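Local coordinates for protein arginine N-methyltransferase SFM1 (Saccharomyces cerevisiae, PDB 5C74) that monomethylates an arginine of ribosomal protein S3, using S-adenosyl-L-methionine as the methyl donor, at residues I89-E94 against R131-K136. Sequence-based numbering, arbitrary orientation.
Sequences IDLQPE and RRLGDK
Asp-90 and Arg-132 meet side-on, carboxylate against guanidinium. Arg-132 NE donates to Asp-90 OD1 (2.8 Å), and Arg-132 NH2 to Asp-90 OD2 (3.2 Å). Both bonds are nearly straight, on the syn sides of the oxygens, the planes 29° apart. Arg-132 is extended to CD, then bends at chi3 (66°), which turns NE toward Asp-90 OD1. Gly-134 N reaches Asp-90 OD1 at 2.9 Å from the opposite carboxylate face. An alanine in place of Asp-90 would probably leave the Arg-132 guanidinium without its charge partner and Gly-134 N without this acceptor.

A single beta bridge pairs the backbones, Arg-132 N to Ile-89 O and Leu-91 N to Arg-132 O. It ties the loop after strand 80-83 to the chain leaving strand 128-131, outermost within this chain in the parallel sheet of this SPOUT-family methyltransferase.

The Arg-131 chain bends at chi2 (-69°), which lays CD 3.4 Å from Ile-89 O. Arg-131 CG meets Leu-91 CD1 at 4.0 Å, the two side chains crossing at about a right angle. Ile-89 CG2 sits over one face of the Arg-131 guanidinium, offset toward the rim. Arg-131 NE salt-bridges Asp-95. Leu-91 CB packs 3.8 Å from Leu-133 CD2, and both leucines touch helix 140-151.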
loop_
_atom_site.group_PDB
_atom_site.type_symbol
_atom_site.label_atom_id
_atom_site.label_comp_id
_atom_site.label_asym_id
_atom_site.label_seq_id
_atom_site.Cartn_x
_atom_site.Cartn_y
_atom_site.Cartn_z
ATOM N N ILE A 89 -2.618 -19.076 -24.946
ATOM C CA ILE A 89 -1.408 -19.889 -24.947
ATOM C C ILE A 89 -0.705 -19.788 -23.588
ATOM O O ILE A 89 -0.301 -18.702 -23.192
ATOM C CB ILE A 89 -0.432 -19.447 -26.065
ATOM C CG1 ILE A 89 -1.080 -19.645 -27.441
ATOM C CG2 ILE A 89 0.860 -20.218 -25.958
ATOM C CD1 ILE A 89 -0.238 -19.150 -28.596
ATOM N N ASP A 90 -0.572 -20.905 -22.870
ATOM C CA ASP A 90 0.167 -20.900 -21.609
ATOM C C ASP A 90 1.664 -20.822 -21.859
ATOM O O ASP A 90 2.165 -21.381 -22.829
ATOM C CB ASP A 90 -0.118 -22.157 -20.781
ATOM C CG ASP A 90 -1.427 -22.083 -20.022
ATOM O OD1 ASP A 90 -1.879 -20.973 -19.670
ATOM O OD2 ASP A 90 -2.014 -23.157 -19.786
ATOM N N LEU A 91 2.372 -20.154 -20.958
ATOM C CA LEU A 91 3.829 -20.212 -20.934
ATOM C C LEU A 91 4.264 -21.665 -20.818
ATOM O O LEU A 91 3.723 -22.408 -19.997
ATOM C CB LEU A 91 4.375 -19.396 -19.760
ATOM C CG LEU A 91 5.871 -19.101 -19.742
ATOM C CD1 LEU A 91 6.218 -18.113 -20.850
ATOM C CD2 LEU A 91 6.277 -18.538 -18.378
ATOM N N GLN A 92 5.205 -22.077 -21.665
ATOM C CA GLN A 92 5.693 -23.465 -21.670
ATOM C C GLN A 92 7.203 -23.478 -21.517
ATOM O O GLN A 92 7.855 -22.473 -21.789
ATOM C CB GLN A 92 5.320 -24.186 -22.977
ATOM C CG GLN A 92 3.855 -24.493 -23.157
ATOM C CD GLN A 92 3.615 -25.228 -24.461
ATOM O OE1 GLN A 92 3.508 -24.616 -25.524
ATOM N NE2 GLN A 92 3.560 -26.550 -24.388
ATOM N N PRO A 93 7.780 -24.633 -21.135
ATOM C CA PRO A 93 9.243 -24.694 -21.034
ATOM C C PRO A 93 9.974 -24.300 -22.322
ATOM O O PRO A 93 11.058 -23.711 -22.245
ATOM C CB PRO A 93 9.502 -26.168 -20.688
ATOM C CG PRO A 93 8.283 -26.571 -19.935
ATOM C CD PRO A 93 7.152 -25.879 -20.659
ATOM N N GLU A 94 9.392 -24.588 -23.484
ATOM C CA GLU A 94 10.041 -24.227 -24.749
ATOM C C GLU A 94 10.146 -22.718 -24.954
ATOM O O GLU A 94 10.948 -22.260 -25.766
ATOM C CB GLU A 94 9.302 -24.831 -25.948
ATOM C CG GLU A 94 8.922 -26.287 -25.783
ATOM C CD GLU A 94 7.591 -26.428 -25.083
ATOM O OE1 GLU A 94 6.566 -26.031 -25.682
ATOM O OE2 GLU A 94 7.575 -26.901 -23.928
ATOM N N ARG A 131 1.350 -14.248 -22.930
ATOM C CA ARG A 131 1.207 -15.622 -22.446
ATOM C C ARG A 131 0.298 -15.667 -21.240
ATOM O O ARG A 131 0.281 -14.739 -20.436
ATOM C CB ARG A 131 2.552 -16.231 -22.066
ATOM C CG ARG A 131 3.434 -16.584 -23.256
ATOM C CD ARG A 131 2.867 -17.743 -24.050
ATOM N NE ARG A 131 3.849 -18.236 -25.017
ATOM C CZ ARG A 131 3.903 -17.838 -26.280
ATOM N NH1 ARG A 131 3.041 -16.927 -26.722
ATOM N NH2 ARG A 131 4.833 -18.335 -27.096
ATOM N N ARG A 132 -0.436 -16.767 -21.111
ATOM C CA ARG A 132 -1.227 -17.042 -19.919
ATOM C C ARG A 132 -0.421 -17.884 -18.930
ATOM O O ARG A 132 0.506 -18.581 -19.325
ATOM C CB ARG A 132 -2.523 -17.784 -20.315
ATOM C CG ARG A 132 -3.611 -17.766 -19.268
ATOM C CD ARG A 132 -4.828 -18.575 -19.730
ATOM N NE ARG A 132 -4.525 -20.003 -19.843
ATOM C CZ ARG A 132 -5.447 -20.961 -19.911
ATOM N NH1 ARG A 132 -6.737 -20.648 -19.870
ATOM N NH2 ARG A 132 -5.082 -22.234 -20.011
ATOM N N LEU A 133 -0.771 -17.822 -17.646
ATOM C CA LEU A 133 -0.256 -18.785 -16.673
ATOM C C LEU A 133 -1.430 -19.547 -16.049
ATOM O O LEU A 133 -1.736 -19.370 -14.867
ATOM C CB LEU A 133 0.554 -18.098 -15.567
ATOM C CG LEU A 133 1.939 -17.536 -15.866
ATOM C CD1 LEU A 133 2.475 -16.816 -14.606
ATOM C CD2 LEU A 133 2.909 -18.633 -16.314
ATOM N N GLY A 134 -2.088 -20.380 -16.846
ATOM C CA GLY A 134 -3.243 -21.127 -16.368
ATOM C C GLY A 134 -4.483 -20.264 -16.264
ATOM O O GLY A 134 -4.435 -19.060 -16.502
ATOM N N ASP A 135 -5.612 -20.862 -15.905
ATOM C CA ASP A 135 -6.850 -20.097 -15.964
ATOM C C ASP A 135 -7.306 -19.595 -14.601
ATOM O O ASP A 135 -8.459 -19.199 -14.433
ATOM C CB ASP A 135 -7.952 -20.930 -16.624
ATOM C CG ASP A 135 -8.340 -22.138 -15.815
ATOM O OD1 ASP A 135 -7.665 -22.458 -14.817
ATOM O OD2 ASP A 135 -9.325 -22.792 -16.200
ATOM N N LYS A 136 -6.405 -19.582 -13.630
ATOM C CA LYS A 136 -6.760 -19.013 -12.331
ATOM C C LYS A 136 -5.779 -17.948 -11.872
ATOM O O LYS A 136 -4.563 -18.108 -11.989
ATOM C CB LYS A 136 -6.878 -20.118 -11.284
ATOM C CG LYS A 136 -8.139 -20.971 -11.515
ATOM C CD LYS A 136 -8.542 -21.775 -10.301
ATOM C CE LYS A 136 -9.958 -22.325 -10.490
ATOM N NZ LYS A 136 -10.158 -22.846 -11.869
#